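Local coordinates for protein DJ-1 homolog D (Arabidopsis thaliana, PDB 4OGG), which belongs to the DJ-1/PfpI family, of the class I glutaminase clan, and carries two such domains in one chain, at residues C[16-21]-C[64-69]; C[20-25]-C[30-35]. One frame throughout, in Å; residues are numbered along the deposited sequence.

Contact 1: residues C[16-21]-C[64-69]; sequences YEVMVP and HNFTLN
The F66 ring has V18 over one face and the sulfur of M19 at its edge. CG2 of V18 stands 3.8 Å from the F66 ring centroid and only 14° off the ring normal, a CH-pi contact displaced slightly toward the CZ-CE1 side of the rim. The sulfur reaches the ring otherwise: M19 SD lies 5.2 Å from the F66 centroid and 84° off its normal, in the ring plane, which makes this a Met-aromatic contact at the edge. Two bends in the M19 chain, about its CB-CG and CG-SD bonds, bring the terminal methyl round to the ring, with M19 CE 3.6 Å from F66 CE1 in an oblique approach. The contact joins helix 15-27, the first helix of the N-terminal DJ-1/PfpI unit, to strand 66-67 of the small sheet built round strand 44-51, and F66 is held in that sheet by backbone hydrogen bonding with C45. F66 CB points at the helix, and CG, anti to the backbone N (chi1 -170°), carries the ring to V18 and M19. F22 adds an edge-to-face ring contact to F66, while M19 also touches Y209 and W366 of the second DJ-1/PfpI unit.

Contact 2: residues C[20-25]-C[30-35]; sequences VPFQAL and ITVHTV
L25 and I30 are joined by one backbone hydrogen bond, from I30 N to L25 O, 3.0 Å long and moderately bent, with an N-H...O angle of 151°. The donor lies off the plane of the L25 carbonyl, tilted 29° from it. The bond ties the last turns of helix 15-27 to residue I30 across a short connection, and the chain reverses there: the two segment axes run at 151° to each other, close to antiparallel, and approach to 8.1 Å.

The remaining contacts are apolar. I30, V32 and T34, alternate residues of the strand segment, aim CB at the helix. Nearest the turn, L25 CD2 meets I30 CD1 at 3.8 Å, the two chains crossing obliquely. Two residues on, at the next inward-facing position, V32 divides its branches: CG2 reaches L25 CB (3.8 Å), whereas CG1, set opposite the backbone N, touches F22 CD1 at 3.6 Å, near the plane of that ring and at its edge. T34 supplies CG2, 3.7 Å from F22 CD1, and its side chain crosses that of F22 at about a right angle.

This is the helix-to-strand half of a beta-alpha-beta crossover: strand 3-8, helix 15-27 and strand 30-35 follow in order, and the two strands lie parallel and adjacent in the six-stranded sheet. L25 also touches F183 of helix 176-186, while V32 and F22 both touch I7 of strand 3-8.

Across the interface, then, a single backbone bond near the turn gives L25 O and I30 N a partner in each other, while the methyl groups of V32 and T34 against the F22 ring and L25 form an apolar, non-directional contact between helix and sheet.

How the contacts relate
Both contacts are buried and draw on helix 15-27, sharing V20 and P21, with centres about 8 Å apart. They face different sheets: contact 1 sets the helix against the small sheet of strand 66-67, contact 2 against edge strand 30-35 of the six-stranded sheet. Contact 1 is smaller (162 against 306 Å²) and centres on one ring with a CH-pi face and a sulfur at its edge; in contact 2 the ring meets V32 CG1 at its edge, beside aliphatic pairs and one backbone bond. The loop residue N69, just after strand 66-67, is tied to strand 30-35: N69 OD1 lies 2.7 Å from T34 N and N69 ND2 3.0 Å from V32 O, both probable hydrogen bonds.

Contact 1: residues C[16-21]-C[64-69]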
ATOM      1  N   TYR C  16      17.693  -4.531   3.102  1.00 10.00           N
ATOM      2  CA  TYR C  16      18.975  -4.009   3.574  1.00 11.13           C
ATOM      3  C   TYR C  16      20.010  -5.120   3.718  1.00 10.60           C
ATOM      4  O   TYR C  16      21.184  -4.942   3.388  1.00 12.40           O
ATOM      5  CB  TYR C  16      18.839  -3.345   4.949  1.00 11.31           C
ATOM      6  CG  TYR C  16      18.306  -1.928   4.972  1.00 12.98           C
ATOM      7  CD1 TYR C  16      18.329  -1.119   3.837  1.00 13.75           C
ATOM      8  CD2 TYR C  16      17.847  -1.371   6.168  1.00 14.24           C
ATOM      9  CE1 TYR C  16      17.910   0.213   3.893  1.00 14.21           C
ATOM     10  CE2 TYR C  16      17.435  -0.049   6.235  1.00 14.67           C
ATOM     11  CZ  TYR C  16      17.469   0.736   5.101  1.00 15.81           C
ATOM     12  OH  TYR C  16      17.071   2.050   5.185  1.00 21.68           O
ATOM     13  N   GLU C  17      19.564  -6.264   4.219  1.00 10.08           N
ATOM     14  CA  GLU C  17      20.455  -7.383   4.475  1.00 11.78           C
ATOM     15  C   GLU C  17      21.109  -8.012   3.254  1.00 11.53           C
ATOM     16  O   GLU C  17      22.079  -8.759   3.382  1.00 12.11           O
ATOM     17  CB  GLU C  17      19.717  -8.406   5.336  1.00 13.27           C
ATOM     18  CG  GLU C  17      19.588  -7.897   6.766  1.00 14.36           C
ATOM     19  CD  GLU C  17      18.457  -8.527   7.549  1.00 16.34           C
ATOM     20  OE1 GLU C  17      18.243  -9.746   7.424  1.00 14.33           O
ATOM     21  OE2 GLU C  17      17.793  -7.793   8.310  1.00 20.80           O
ATOM     22  N   VAL C  18      20.596  -7.710   2.068  1.00 12.49           N
ATOM     23  CA  VAL C  18      21.240  -8.222   0.867  1.00 12.74           C
ATOM     24  C   VAL C  18      22.024  -7.088   0.206  1.00 12.66           C
ATOM     25  O   VAL C  18      23.190  -7.255  -0.166  1.00 12.78           O
ATOM     26  CB  VAL C  18      20.225  -8.816  -0.160  1.00 11.47           C
ATOM     27  CG1 VAL C  18      19.147  -7.800  -0.507  1.00 12.36           C
ATOM     28  CG2 VAL C  18      20.976  -9.250  -1.431  1.00 12.33           C
ATOM     29  N   MET C  19      21.403  -5.918   0.093  1.00 13.20           N
ATOM     30  CA  MET C  19      22.056  -4.801  -0.575  1.00 13.07           C
ATOM     31  C   MET C  19      23.257  -4.185   0.131  1.00 13.04           C
ATOM     32  O   MET C  19      24.240  -3.851  -0.524  1.00 13.03           O
ATOM     33  CB  MET C  19      21.038  -3.702  -0.901  1.00 14.41           C
ATOM     34  CG  MET C  19      21.550  -2.691  -1.918  1.00 12.95           C
ATOM     35  SD  MET C  19      22.108  -3.469  -3.464  1.00 14.81           S
ATOM     36  CE  MET C  19      20.610  -3.384  -4.463  1.00 18.64           C
ATOM     37  N   VAL C  20      23.196  -4.021   1.448  1.00 14.02           N
ATOM     38  CA  VAL C  20      24.325  -3.420   2.150  1.00 14.51           C
ATOM     39  C   VAL C  20      25.594  -4.266   1.985  1.00 13.85           C
ATOM     40  O   VAL C  20      26.625  -3.755   1.557  1.00 15.69           O
ATOM     41  CB  VAL C  20      24.011  -3.189   3.650  1.00 13.77           C
ATOM     42  CG1 VAL C  20      25.240  -2.626   4.359  1.00 14.23           C
ATOM     43  CG2 VAL C  20      22.857  -2.199   3.784  1.00 13.78           C
ATOM     44  N   PRO C  21      25.538  -5.568   2.311  1.00 13.96           N
ATOM     45  CA  PRO C  21      26.766  -6.349   2.136  1.00 14.48           C
ATOM     46  C   PRO C  21      27.164  -6.476   0.666  1.00 14.00           C
ATOM     47  O   PRO C  21      28.350  -6.489   0.335  1.00 13.53           O
ATOM     48  CB  PRO C  21      26.421  -7.694   2.781  1.00 15.11           C
ATOM     49  CG  PRO C  21      24.942  -7.792   2.603  1.00 14.78           C
ATOM     50  CD  PRO C  21      24.475  -6.389   2.917  1.00 13.97           C
ATOM     51  N   HIS C  64      12.986  -2.879  -2.750  1.00 11.80           N
ATOM     52  CA  HIS C  64      13.406  -2.839  -4.149  1.00 13.10           C
ATOM     53  C   HIS C  64      13.481  -4.266  -4.676  1.00 13.25           C
ATOM     54  O   HIS C  64      13.815  -5.188  -3.934  1.00 13.65           O
ATOM     55  CB  HIS C  64      14.817  -2.254  -4.318  1.00 12.26           C
ATOM     56  CG  HIS C  64      15.033  -0.918  -3.678  1.00 12.68           C
ATOM     57  ND1 HIS C  64      15.186  -0.757  -2.317  1.00 12.78           N
ATOM     58  CD2 HIS C  64      15.213   0.307  -4.225  1.00 12.57           C
ATOM     59  CE1 HIS C  64      15.454   0.510  -2.054  1.00 12.02           C
ATOM     60  NE2 HIS C  64      15.476   1.177  -3.195  1.00 11.75           N
ATOM     61  N   ASN C  65      13.182  -4.460  -5.955  1.00 13.32           N
ATOM     62  CA  ASN C  65      13.329  -5.793  -6.512  1.00 13.18           C
ATOM     63  C   ASN C  65      14.842  -5.929  -6.646  1.00 12.80           C
ATOM     64  O   ASN C  65      15.514  -4.968  -7.021  1.00 14.59           O
ATOM     65  CB  ASN C  65      12.669  -5.900  -7.884  1.00 15.80           C
ATOM     66  CG  ASN C  65      11.162  -5.843  -7.804  1.00 18.46           C
ATOM     67  OD1 ASN C  65      10.553  -6.508  -6.968  1.00 18.68           O
ATOM     68  ND2 ASN C  65      10.550  -5.055  -8.683  1.00 20.14           N
ATOM     69  N   PHE C  66      15.377  -7.098  -6.314  1.00 12.40           N
ATOM     70  CA  PHE C  66      16.817  -7.321  -6.395  1.00 12.04           C
ATOM     71  C   PHE C  66      17.191  -8.189  -7.592  1.00 12.59           C
ATOM     72  O   PHE C  66      16.686  -9.300  -7.738  1.00 12.92           O
ATOM     73  CB  PHE C  66      17.326  -7.996  -5.118  1.00 12.65           C
ATOM     74  CG  PHE C  66      18.821  -8.047  -5.027  1.00 13.01           C
ATOM     75  CD1 PHE C  66      19.535  -6.970  -4.512  1.00 13.81           C
ATOM     76  CD2 PHE C  66      19.522  -9.144  -5.508  1.00 14.76           C
ATOM     77  CE1 PHE C  66      20.929  -6.985  -4.480  1.00 14.75           C
ATOM     78  CE2 PHE C  66      20.919  -9.168  -5.483  1.00 13.74           C
ATOM     79  CZ  PHE C  66      21.621  -8.085  -4.967  1.00 14.36           C
ATOM     80  N   THR C  67      18.096  -7.687  -8.428  1.00 13.30           N
ATOM     81  CA  THR C  67      18.528  -8.420  -9.614  1.00 15.18           C
ATOM     82  C   THR C  67      19.764  -9.272  -9.337  1.00 15.46           C
ATOM     83  O   THR C  67      20.809  -8.760  -8.937  1.00 14.72           O
ATOM     84  CB  THR C  67      18.841  -7.457 -10.778  1.00 15.36           C
ATOM     85  OG1 THR C  67      17.706  -6.614 -11.024  1.00 18.97           O
ATOM     86  CG2 THR C  67      19.161  -8.245 -12.041  1.00 17.83           C
ATOM     87  N   LEU C  68      19.629 -10.576  -9.552  1.00 15.40           N
ATOM     88  CA  LEU C  68      20.716 -11.526  -9.334  1.00 14.53           C
ATOM     89  C   LEU C  68      21.750 -11.400 -10.448  1.00 15.48           C
ATOM     90  O   LEU C  68      21.399 -11.074 -11.580  1.00 14.58           O
ATOM     91  CB  LEU C  68      20.160 -12.950  -9.323  1.00 13.83           C
ATOM     92  CG  LEU C  68      19.019 -13.196  -8.329  1.00 13.93           C
ATOM     93  CD1 LEU C  68      18.370 -14.543  -8.617  1.00 14.92           C
ATOM     94  CD2 LEU C  68      19.557 -13.138  -6.896  1.00 13.32           C
ATOM     95  N   ASN C  69      23.019 -11.653 -10.129  1.00 15.43           N
ATOM     96  CA  ASN C  69      24.072 -11.572 -11.135  1.00 15.39           C
ATOM     97  C   ASN C  69      24.757 -12.912 -11.378  1.00 16.18           C
ATOM     98  O   ASN C  69      25.735 -12.991 -12.125  1.00 17.44           O
ATOM     99  CB  ASN C  69      25.116 -10.504 -10.762  1.00 15.09           C
ATOM    100  CG  ASN C  69      25.947 -10.875  -9.544  1.00 12.96           C
ATOM    101  OD1 ASN C  69      25.828 -11.968  -8.994  1.00 14.54           O
ATOM    102  ND2 ASN C  69      26.809  -9.957  -9.127  1.00 14.87           N
TER

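Contact 2: residues C[20-25]-C[30-35]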
ATOM      1  N   VAL C  20      23.196  -4.021   1.448  1.00 14.02           N
ATOM      2  CA  VAL C  20      24.325  -3.420   2.150  1.00 14.51           C
ATOM      3  C   VAL C  20      25.594  -4.266   1.985  1.00 13.85           C
ATOM      4  O   VAL C  20      26.625  -3.755   1.557  1.00 15.69           O
ATOM      5  CB  VAL C  20      24.011  -3.189   3.650  1.00 13.77           C
ATOM      6  CG1 VAL C  20      25.240  -2.626   4.359  1.00 14.23           C
ATOM      7  CG2 VAL C  20      22.857  -2.199   3.784  1.00 13.78           C
ATOM      8  N   PRO C  21      25.538  -5.568   2.311  1.00 13.96           N
ATOM      9  CA  PRO C  21      26.766  -6.349   2.136  1.00 14.48           C
ATOM     10  C   PRO C  21      27.164  -6.476   0.666  1.00 14.00           C
ATOM     11  O   PRO C  21      28.350  -6.489   0.335  1.00 13.53           O
ATOM     12  CB  PRO C  21      26.421  -7.694   2.781  1.00 15.11           C
ATOM     13  CG  PRO C  21      24.942  -7.792   2.603  1.00 14.78           C
ATOM     14  CD  PRO C  21      24.475  -6.389   2.917  1.00 13.97           C
ATOM     15  N   PHE C  22      26.171  -6.546  -0.217  1.00 12.74           N
ATOM     16  CA  PHE C  22      26.435  -6.662  -1.654  1.00 13.00           C
ATOM     17  C   PHE C  22      27.261  -5.486  -2.167  1.00 12.90           C
ATOM     18  O   PHE C  22      28.251  -5.670  -2.877  1.00 14.42           O
ATOM     19  CB  PHE C  22      25.117  -6.728  -2.442  1.00 11.75           C
ATOM     20  CG  PHE C  22      25.298  -6.824  -3.939  1.00 14.23           C
ATOM     21  CD1 PHE C  22      25.979  -7.903  -4.506  1.00 14.41           C
ATOM     22  CD2 PHE C  22      24.785  -5.840  -4.780  1.00 13.68           C
ATOM     23  CE1 PHE C  22      26.146  -7.999  -5.888  1.00 13.68           C
ATOM     24  CE2 PHE C  22      24.946  -5.926  -6.167  1.00 14.86           C
ATOM     25  CZ  PHE C  22      25.628  -7.008  -6.719  1.00 12.89           C
ATOM     26  N   GLN C  23      26.857  -4.273  -1.810  1.00 12.73           N
ATOM     27  CA  GLN C  23      27.571  -3.093  -2.279  1.00 13.90           C
ATOM     28  C   GLN C  23      28.776  -2.709  -1.429  1.00 14.33           C
ATOM     29  O   GLN C  23      29.781  -2.233  -1.955  1.00 15.08           O
ATOM     30  CB  GLN C  23      26.598  -1.919  -2.398  1.00 14.77           C
ATOM     31  CG  GLN C  23      25.416  -2.243  -3.296  1.00 15.29           C
ATOM     32  CD  GLN C  23      24.565  -1.038  -3.601  1.00 15.54           C
ATOM     33  OE1 GLN C  23      24.017  -0.406  -2.696  1.00 16.34           O
ATOM     34  NE2 GLN C  23      24.447  -0.708  -4.883  1.00 14.78           N
ATOM     35  N   ALA C  24      28.686  -2.918  -0.121  1.00 14.15           N
ATOM     36  CA  ALA C  24      29.799  -2.585   0.758  1.00 14.47           C
ATOM     37  C   ALA C  24      31.001  -3.456   0.411  1.00 15.34           C
ATOM     38  O   ALA C  24      32.108  -2.955   0.220  1.00 14.87           O
ATOM     39  CB  ALA C  24      29.408  -2.796   2.215  1.00 14.57           C
ATOM     40  N   LEU C  25      30.781  -4.765   0.328  1.00 14.58           N
ATOM     41  CA  LEU C  25      31.868  -5.680   0.014  1.00 14.18           C
ATOM     42  C   LEU C  25      32.503  -5.336  -1.327  1.00 15.20           C
ATOM     43  O   LEU C  25      33.727  -5.365  -1.467  1.00 14.51           O
ATOM     44  CB  LEU C  25      31.363  -7.124   0.017  1.00 14.80           C
ATOM     45  CG  LEU C  25      30.877  -7.623   1.383  1.00 13.91           C
ATOM     46  CD1 LEU C  25      30.406  -9.057   1.242  1.00 14.30           C
ATOM     47  CD2 LEU C  25      31.993  -7.532   2.425  1.00 13.10           C
ATOM     48  N   ILE C  30      35.923  -6.535  -3.163  1.00 17.14           N
ATOM     49  CA  ILE C  30      35.552  -7.944  -3.187  1.00 17.56           C
ATOM     50  C   ILE C  30      34.563  -8.202  -4.314  1.00 18.12           C
ATOM     51  O   ILE C  30      33.628  -7.429  -4.506  1.00 18.05           O
ATOM     52  CB  ILE C  30      34.883  -8.370  -1.856  1.00 15.87           C
ATOM     53  CG1 ILE C  30      35.847  -8.151  -0.690  1.00 17.07           C
ATOM     54  CG2 ILE C  30      34.458  -9.832  -1.924  1.00 15.04           C
ATOM     55  CD1 ILE C  30      35.216  -8.350   0.677  1.00 17.15           C
ATOM     56  N   THR C  31      34.778  -9.275  -5.071  1.00 16.39           N
ATOM     57  CA  THR C  31      33.859  -9.623  -6.148  1.00 18.15           C
ATOM     58  C   THR C  31      32.720 -10.373  -5.476  1.00 16.09           C
ATOM     59  O   THR C  31      32.957 -11.328  -4.741  1.00 15.05           O
ATOM     60  CB  THR C  31      34.527 -10.540  -7.189  1.00 17.72           C
ATOM     61  OG1 THR C  31      35.564  -9.816  -7.859  1.00 20.79           O
ATOM     62  CG2 THR C  31      33.506 -11.027  -8.212  1.00 19.30           C
ATOM     63  N   VAL C  32      31.490  -9.936  -5.720  1.00 16.37           N
ATOM     64  CA  VAL C  32      30.332 -10.565  -5.098  1.00 14.53           C
ATOM     65  C   VAL C  32      29.320 -11.110  -6.098  1.00 15.32           C
ATOM     66  O   VAL C  32      28.896 -10.409  -7.019  1.00 14.57           O
ATOM     67  CB  VAL C  32      29.590  -9.573  -4.167  1.00 13.10           C
ATOM     68  CG1 VAL C  32      28.455 -10.294  -3.433  1.00 13.40           C
ATOM     69  CG2 VAL C  32      30.564  -8.959  -3.176  1.00 12.07           C
ATOM     70  N   HIS C  33      28.931 -12.362  -5.895  1.00 15.04           N
ATOM     71  CA  HIS C  33      27.949 -13.022  -6.746  1.00 15.99           C
ATOM     72  C   HIS C  33      26.696 -13.307  -5.929  1.00 14.59           C
ATOM     73  O   HIS C  33      26.778 -13.673  -4.756  1.00 15.49           O
ATOM     74  CB  HIS C  33      28.515 -14.332  -7.297  1.00 16.65           C
ATOM     75  CG  HIS C  33      29.556 -14.139  -8.355  1.00 19.25           C
ATOM     76  ND1 HIS C  33      30.252 -15.188  -8.913  1.00 20.96           N
ATOM     77  CD2 HIS C  33      30.006 -13.019  -8.968  1.00 21.37           C
ATOM     78  CE1 HIS C  33      31.086 -14.723  -9.826  1.00 22.65           C
ATOM     79  NE2 HIS C  33      30.957 -13.410  -9.879  1.00 22.19           N
ATOM     80  N   THR C  34      25.537 -13.137  -6.551  1.00 14.57           N
ATOM     81  CA  THR C  34      24.265 -13.371  -5.872  1.00 13.69           C
ATOM     82  C   THR C  34      23.478 -14.440  -6.611  1.00 12.82           C
ATOM     83  O   THR C  34      23.323 -14.371  -7.826  1.00 14.97           O
ATOM     84  CB  THR C  34      23.430 -12.090  -5.825  1.00 13.73           C
ATOM     85  OG1 THR C  34      23.271 -11.580  -7.156  1.00 15.81           O
ATOM     86  CG2 THR C  34      24.114 -11.039  -4.959  1.00 11.81           C
ATOM     87  N   VAL C  35      22.966 -15.411  -5.865  1.00 13.38           N
ATOM     88  CA  VAL C  35      22.212 -16.514  -6.444  1.00 12.82           C
ATOM     89  C   VAL C  35      20.956 -16.857  -5.645  1.00 14.30           C
ATOM     90  O   VAL C  35      20.871 -16.592  -4.447  1.00 13.91           O
ATOM     91  CB  VAL C  35      23.087 -17.790  -6.533  1.00 12.67           C
ATOM     92  CG1 VAL C  35      24.303 -17.530  -7.415  1.00 13.56           C
ATOM     93  CG2 VAL C  35      23.531 -18.222  -5.135  1.00 13.61           C
TER